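Local coordinates for protein putative oxidoreductase YfjR (Streptomyces aurantiacus, PDB 4OQZ) that is an imine reductase with an NADPH-binding Rossmann fold, probably reducing C=N bonds with hydride taken from NADPH, at residues Q3-I8 and L61-L66; Q15-A20 and P123-P128; A20-G25 and R44-A49. All coordinates share one frame; numbering follows the deposited sequence.

Contact 1. Residues Q3-I8 and L61-L66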
# COMPACT_ATOMS: atom_id res chain seq x y z
N GLN A 3 -25.77 7.72 -29.45
CA GLN A 3 -26.05 6.91 -30.64
C GLN A 3 -26.84 5.65 -30.21
O GLN A 3 -27.91 5.80 -29.63
CB GLN A 3 -24.74 6.58 -31.38
CG GLN A 3 -24.89 6.41 -32.90
CD GLN A 3 -23.59 6.63 -33.64
OE1 GLN A 3 -23.51 7.45 -34.57
NE2 GLN A 3 -22.53 5.91 -33.27
N SER A 4 -26.33 4.43 -30.46
CA SER A 4 -26.95 3.16 -30.04
C SER A 4 -25.83 2.20 -29.62
O SER A 4 -24.73 2.30 -30.16
CB SER A 4 -27.78 2.56 -31.18
OG SER A 4 -27.03 2.53 -32.37
N VAL A 5 -26.09 1.31 -28.63
CA VAL A 5 -25.07 0.38 -28.09
C VAL A 5 -25.66 -0.93 -27.48
O VAL A 5 -26.82 -0.95 -27.05
CB VAL A 5 -24.21 1.15 -27.03
CG1 VAL A 5 -25.03 1.51 -25.79
CG2 VAL A 5 -22.91 0.42 -26.67
N THR A 6 -24.85 -2.01 -27.40
CA THR A 6 -25.27 -3.24 -26.74
C THR A 6 -24.43 -3.50 -25.47
O THR A 6 -23.21 -3.33 -25.51
CB THR A 6 -25.17 -4.43 -27.69
OG1 THR A 6 -26.15 -4.27 -28.71
CG2 THR A 6 -25.40 -5.75 -26.99
N VAL A 7 -25.10 -3.95 -24.37
CA VAL A 7 -24.45 -4.37 -23.12
C VAL A 7 -24.85 -5.84 -22.83
O VAL A 7 -26.03 -6.13 -22.70
CB VAL A 7 -24.73 -3.43 -21.90
CG1 VAL A 7 -23.95 -3.90 -20.67
CG2 VAL A 7 -24.37 -1.98 -22.21
N ILE A 8 -23.86 -6.75 -22.77
CA ILE A 8 -24.05 -8.16 -22.44
C ILE A 8 -23.38 -8.41 -21.07
O ILE A 8 -22.22 -8.04 -20.89
CB ILE A 8 -23.54 -9.12 -23.56
CG1 ILE A 8 -24.32 -8.86 -24.88
CG2 ILE A 8 -23.65 -10.60 -23.13
CD1 ILE A 8 -23.81 -9.50 -26.15
N LEU A 61 -21.11 -1.57 -31.91
CA LEU A 61 -20.40 -1.56 -30.62
C LEU A 61 -21.09 -2.47 -29.61
O LEU A 61 -22.25 -2.25 -29.29
CB LEU A 61 -20.22 -0.14 -30.03
CG LEU A 61 -19.27 -0.04 -28.79
CD1 LEU A 61 -17.82 -0.29 -29.16
CD2 LEU A 61 -19.35 1.31 -28.16
N VAL A 62 -20.39 -3.50 -29.12
CA VAL A 62 -20.91 -4.47 -28.15
C VAL A 62 -20.02 -4.44 -26.89
O VAL A 62 -18.82 -4.74 -26.95
CB VAL A 62 -21.03 -5.90 -28.75
CG1 VAL A 62 -21.47 -6.91 -27.71
CG2 VAL A 62 -21.97 -5.91 -29.94
N ILE A 63 -20.64 -4.06 -25.75
CA ILE A 63 -19.98 -3.98 -24.45
C ILE A 63 -20.20 -5.28 -23.69
O ILE A 63 -21.35 -5.65 -23.45
CB ILE A 63 -20.46 -2.73 -23.65
CG1 ILE A 63 -20.31 -1.40 -24.44
CG2 ILE A 63 -19.77 -2.66 -22.29
CD1 ILE A 63 -18.82 -0.89 -24.78
N LEU A 64 -19.10 -5.98 -23.35
CA LEU A 64 -19.17 -7.23 -22.59
C LEU A 64 -18.68 -7.04 -21.15
O LEU A 64 -17.58 -6.54 -20.92
CB LEU A 64 -18.40 -8.37 -23.26
CG LEU A 64 -18.78 -8.69 -24.69
CD1 LEU A 64 -17.57 -8.97 -25.50
CD2 LEU A 64 -19.77 -9.84 -24.76
N SER A 65 -19.52 -7.42 -20.18
CA SER A 65 -19.20 -7.36 -18.75
C SER A 65 -19.63 -8.67 -18.10
O SER A 65 -20.63 -8.73 -17.39
CB SER A 65 -19.86 -6.16 -18.07
OG SER A 65 -19.20 -5.99 -16.82
N LEU A 66 -18.88 -9.74 -18.40
CA LEU A 66 -19.13 -11.09 -17.91
C LEU A 66 -18.16 -11.43 -16.76
O LEU A 66 -17.33 -10.59 -16.39
CB LEU A 66 -19.00 -12.09 -19.07
CG LEU A 66 -20.32 -12.54 -19.72
CD1 LEU A 66 -20.95 -11.44 -20.58
CD2 LEU A 66 -20.08 -13.76 -20.58

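Contact 2. Residues Q15-A20 and P123-P128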
# COMPACT_ATOMS: atom_id res chain seq x y z
N GLN A 15 -24.91 -3.44 -15.29
CA GLN A 15 -26.15 -2.70 -15.00
C GLN A 15 -25.80 -1.22 -14.86
O GLN A 15 -26.56 -0.38 -15.35
CB GLN A 15 -26.83 -3.19 -13.70
CG GLN A 15 -27.58 -4.50 -13.86
CD GLN A 15 -28.02 -5.09 -12.55
OE1 GLN A 15 -27.30 -5.10 -11.55
NE2 GLN A 15 -29.21 -5.66 -12.53
N ALA A 16 -24.64 -0.89 -14.25
CA ALA A 16 -24.25 0.52 -14.11
C ALA A 16 -23.87 1.12 -15.48
O ALA A 16 -24.21 2.29 -15.73
CB ALA A 16 -23.14 0.67 -13.11
N MET A 17 -23.24 0.32 -16.37
CA MET A 17 -22.82 0.72 -17.72
C MET A 17 -24.06 1.04 -18.58
O MET A 17 -24.16 2.15 -19.12
CB MET A 17 -21.94 -0.37 -18.40
CG MET A 17 -20.59 -0.52 -17.73
SD MET A 17 -19.62 -1.95 -18.28
CE MET A 17 -18.36 -1.98 -16.95
N ALA A 18 -25.02 0.12 -18.66
CA ALA A 18 -26.29 0.34 -19.36
C ALA A 18 -27.05 1.61 -18.91
O ALA A 18 -27.53 2.36 -19.76
CB ALA A 18 -27.17 -0.89 -19.25
N ALA A 19 -27.13 1.87 -17.60
CA ALA A 19 -27.80 3.04 -17.02
C ALA A 19 -27.07 4.35 -17.43
O ALA A 19 -27.74 5.34 -17.72
CB ALA A 19 -27.86 2.93 -15.50
N ALA A 20 -25.72 4.33 -17.47
CA ALA A 20 -24.90 5.46 -17.94
C ALA A 20 -25.19 5.69 -19.44
O ALA A 20 -25.41 6.84 -19.84
CB ALA A 20 -23.43 5.15 -17.74
N PRO A 123 -20.75 2.31 -8.69
CA PRO A 123 -21.27 3.70 -8.62
C PRO A 123 -20.37 4.75 -9.29
O PRO A 123 -20.83 5.86 -9.58
CB PRO A 123 -21.47 3.95 -7.12
CG PRO A 123 -20.49 3.07 -6.45
CD PRO A 123 -20.32 1.85 -7.35
N GLY A 124 -19.12 4.39 -9.57
CA GLY A 124 -18.14 5.23 -10.25
C GLY A 124 -18.30 5.19 -11.76
O GLY A 124 -17.68 5.99 -12.46
N ILE A 125 -19.10 4.22 -12.28
CA ILE A 125 -19.38 4.08 -13.73
C ILE A 125 -20.09 5.36 -14.28
O ILE A 125 -21.14 5.73 -13.76
CB ILE A 125 -20.17 2.78 -14.06
CG1 ILE A 125 -19.40 1.50 -13.65
CG2 ILE A 125 -20.59 2.73 -15.51
CD1 ILE A 125 -18.01 1.22 -14.43
N GLY A 126 -19.47 6.00 -15.29
CA GLY A 126 -19.98 7.21 -15.92
C GLY A 126 -19.40 8.50 -15.37
O GLY A 126 -19.74 9.58 -15.87
N SER A 127 -18.56 8.40 -14.32
CA SER A 127 -17.89 9.54 -13.67
C SER A 127 -16.78 10.11 -14.59
O SER A 127 -16.02 9.32 -15.17
CB SER A 127 -17.29 9.11 -12.33
OG SER A 127 -16.46 10.09 -11.74
N PRO A 128 -16.61 11.47 -14.65
CA PRO A 128 -15.53 12.05 -15.49
C PRO A 128 -14.11 11.82 -14.95
O PRO A 128 -13.12 12.01 -15.67
CB PRO A 128 -15.86 13.54 -15.51
CG PRO A 128 -16.63 13.78 -14.25
CD PRO A 128 -17.41 12.52 -13.99

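Contact 3. Residues A20-G25 and R44-A49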
# COMPACT_ATOMS: atom_id res chain seq x y z
N ALA A 20 -25.72 4.33 -17.47
CA ALA A 20 -24.90 5.46 -17.94
C ALA A 20 -25.19 5.69 -19.44
O ALA A 20 -25.41 6.84 -19.84
CB ALA A 20 -23.43 5.15 -17.74
N TYR A 21 -25.30 4.60 -20.24
CA TYR A 21 -25.67 4.74 -21.65
C TYR A 21 -27.09 5.30 -21.83
O TYR A 21 -27.27 6.21 -22.63
CB TYR A 21 -25.45 3.43 -22.45
CG TYR A 21 -24.01 3.19 -22.81
CD1 TYR A 21 -23.37 3.98 -23.77
CD2 TYR A 21 -23.28 2.16 -22.22
CE1 TYR A 21 -22.02 3.77 -24.10
CE2 TYR A 21 -21.95 1.93 -22.56
CZ TYR A 21 -21.32 2.75 -23.48
OH TYR A 21 -20.00 2.52 -23.81
N LEU A 22 -28.07 4.81 -21.05
CA LEU A 22 -29.44 5.33 -21.10
C LEU A 22 -29.49 6.81 -20.67
O LEU A 22 -30.19 7.60 -21.31
CB LEU A 22 -30.39 4.49 -20.22
CG LEU A 22 -30.69 3.05 -20.66
CD1 LEU A 22 -31.37 2.29 -19.54
CD2 LEU A 22 -31.53 3.02 -21.92
N ASP A 23 -28.72 7.19 -19.64
CA ASP A 23 -28.62 8.57 -19.13
C ASP A 23 -28.10 9.55 -20.19
O ASP A 23 -28.42 10.74 -20.12
CB ASP A 23 -27.66 8.64 -17.92
CG ASP A 23 -28.21 8.16 -16.58
OD1 ASP A 23 -29.45 8.11 -16.43
OD2 ASP A 23 -27.38 7.88 -15.67
N ARG A 24 -27.26 9.05 -21.12
CA ARG A 24 -26.67 9.83 -22.20
C ARG A 24 -27.46 9.80 -23.52
O ARG A 24 -27.01 10.37 -24.51
CB ARG A 24 -25.20 9.47 -22.39
CG ARG A 24 -24.30 10.43 -21.64
CD ARG A 24 -23.22 9.71 -20.86
NE ARG A 24 -22.71 10.54 -19.77
CZ ARG A 24 -21.97 10.10 -18.76
NH1 ARG A 24 -21.64 8.81 -18.68
NH2 ARG A 24 -21.55 10.93 -17.81
N GLY A 25 -28.65 9.21 -23.49
CA GLY A 25 -29.55 9.14 -24.64
C GLY A 25 -29.29 8.00 -25.60
O GLY A 25 -29.82 8.01 -26.72
N ARG A 44 -36.93 1.44 -17.84
CA ARG A 44 -36.33 2.73 -18.21
C ARG A 44 -36.25 2.96 -19.73
O ARG A 44 -36.05 4.09 -20.17
CB ARG A 44 -34.95 2.87 -17.61
CG ARG A 44 -34.97 3.24 -16.13
CD ARG A 44 -33.56 3.52 -15.66
NE ARG A 44 -33.00 4.69 -16.33
CZ ARG A 44 -31.76 5.13 -16.13
NH1 ARG A 44 -30.95 4.49 -15.30
NH2 ARG A 44 -31.33 6.21 -16.76
N GLY A 45 -36.40 1.90 -20.51
CA GLY A 45 -36.43 2.00 -21.96
C GLY A 45 -35.41 1.15 -22.68
O GLY A 45 -35.33 1.21 -23.91
N ALA A 46 -34.60 0.37 -21.93
CA ALA A 46 -33.63 -0.53 -22.54
C ALA A 46 -34.38 -1.73 -23.15
O ALA A 46 -35.48 -2.08 -22.71
CB ALA A 46 -32.60 -0.99 -21.51
N LYS A 47 -33.85 -2.29 -24.24
CA LYS A 47 -34.50 -3.40 -24.94
C LYS A 47 -33.79 -4.70 -24.57
O LYS A 47 -32.57 -4.79 -24.71
CB LYS A 47 -34.49 -3.20 -26.47
CG LYS A 47 -34.78 -1.77 -26.94
CD LYS A 47 -34.34 -1.54 -28.37
CE LYS A 47 -34.58 -0.13 -28.84
NZ LYS A 47 -34.41 -0.00 -30.32
N LEU A 48 -34.55 -5.68 -24.06
CA LEU A 48 -34.03 -6.98 -23.66
C LEU A 48 -34.02 -7.88 -24.89
O LEU A 48 -35.06 -8.03 -25.52
CB LEU A 48 -34.95 -7.59 -22.59
CG LEU A 48 -34.36 -8.63 -21.64
CD1 LEU A 48 -35.10 -8.61 -20.32
CD2 LEU A 48 -34.49 -10.04 -22.20
N ALA A 49 -32.88 -8.50 -25.23
CA ALA A 49 -32.87 -9.43 -26.38
C ALA A 49 -33.29 -10.82 -25.90
O ALA A 49 -33.17 -11.11 -24.70
CB ALA A 49 -31.49 -9.49 -27.01

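Contact 1. Residues Q3-I8 and L61-L66
I8 and V62 meet through branches set by their first torsions: CG1 of I8 lies anti to its carbonyl carbon (chi1 -61°) and the chain runs on extended, while CG1 of V62 lies anti to its backbone N, and I8 CD1 comes to 3.8 Å from V62 CG1. The other branch of I8, CG2, anti to the backbone N, lies alongside L66 and touches its CD1 at 3.8 Å. T6 and V62 stand side by side on this same face, pointing the same way, and L64 sends CD2 back to I8 CB. On the face of V7 and I63, V5 CG2 meets I63 CG1 at 3.9 Å and also reaches L61 CD2.

The backbone evidence is that of a parallel pair. T6 N donates to L61 O and T6 O accepts from I63 N at 2.7 Å; I8 N then donates to I63 O, and I8 O accepts from S65 N at 2.9 Å. The last two donors come nearly along the C=O axis, whereas I63 N is tilted from the carbonyl plane of T6. Bridges T6-V62, V7-I63 and I8-L64 fix the register, and the short strand axes approach to 4.6 Å with an angle of 25°. Such pairing of the first and fourth strands, in the interior of the sheet, is characteristic of the Rossmann fold.

The hydroxyl of T6 is engaged outside the pair, with N59 and the carbonyl of A55. Strand 27-31 continues the sheet beyond 4-8, and strand 87-90 beyond 61-64. Helix 12-23 covers V5 and I63 through Y21, with M17 also on I63, while helix 138-151 packs against L61 and I63.

Contact 2. Residues Q15-A20 and P123-P128
I125 projects toward helix 12-23 and divides its contact between two branches. CG2, anti to the backbone N, lies over the helix backbone, 3.7 Å from A16 O and as near to M17 N. CG1, anti to the carbonyl carbon (chi1 -61°), runs past A16 CB, which also meets I125 CB at 3.8 Å; the second torsion, chi2 -64°, then bends the chain and brings CD1 to 4.1 Å from M17 CE. M17 is extended beyond CG and crosses I125 at a slant, its CG touching I125 CG2 at 3.9 Å. An alanine in place of I125 would probably open a gap beside A16 and leave the end of M17 without its neighbour in the loop.

Helix 12-23 is the first helix of the Rossmann fold; G9, G11 and G14, in the turn before it and its first residues, fit a GxGxxG pattern, consistent with dinucleotide binding. The loop faces it through a type II turn from G124 to S127, closed by S127 N to G124 O at 3.2 Å. Within that turn G126 has positive phi (96°), where a side chain would strike the preceding carbonyl and crowd A20 CB. A20 CB lies 4.4 Å from G126 CA, and V150 of helix 138-151 also touches A20.

Contact 3. Residues A20-G25 and R44-A49
R44 reaches the last turn of helix 12-23 and meets D23 in a salt bridge, R44 NH2 to D23 OD1 at 2.7 Å. Its chain leaves the backbone with CG anti to the carbonyl carbon and bends at chi3, which turns the guanidinium toward the helix. The bond is not straight, with 140° at the hydrogen. D23 OD1 sits near the guanidinium plane at its edge, but R44 NH2 approaches from above the carboxylate plane, 45° out of it, and the two planes stand 38° apart. This is a single-point contact rather than a flat, two-bond pairing. L22 CB lies over one face of the guanidinium, 4.0 Å from R44 NH2, and further back L22 CD1 touches R44 CB at 4.1 Å.

G45 follows with positive phi, as the residue that ends helix 39-44 in a Schellman motif; a side chain there would run into the carbonyl oxygen of R44. The chain thereby turns past L22, whose CD2 is 4.4 Å from G45 C.

A46 closes the apolar part. L22 CD1 meets A46 CB at 4.0 Å, and L22 CD2 lies beside the same methyl. L41 touches both residues, while V28 lies on L22 and L30 on A46, so this small apolar cluster is shared with helix 39-44 and strand 27-31. From K47 onward the chain joins the edge of the Rossmann sheet, pairing with strand 27-31.

Chemically the contact has two parts, an exposed ion pair beside a leucine-alanine contact. With both charged residues exposed, solvent is likely to screen the bridge, whereas the packing of L22 on A46 joins the helix end to the residue just before the edge strand.

In the fold
From the N terminus, contact 1 starts on strand 4-8, contacts 2 and 3 on helix 12-23, which follows. Contact 3 closes the shortest loop, bringing residues 44-49 back to the end of that helix; it is nested inside the loop closed by contact 1, where 61-66 returns to the first strand, and inside that closed by contact 2, where residues 123-128 return to helix 12-23. Contacts 1 and 2 cross, since their segments alternate along the chain. Helix 12-23 links all three: M17 packs on I63, Y21 packs on V5, and A20 belongs to both contacts 2 and 3. Together they tie the adjacent strands 4-8 and 61-64, the 47-48 edge and the loop before strand 131-135 to one helix.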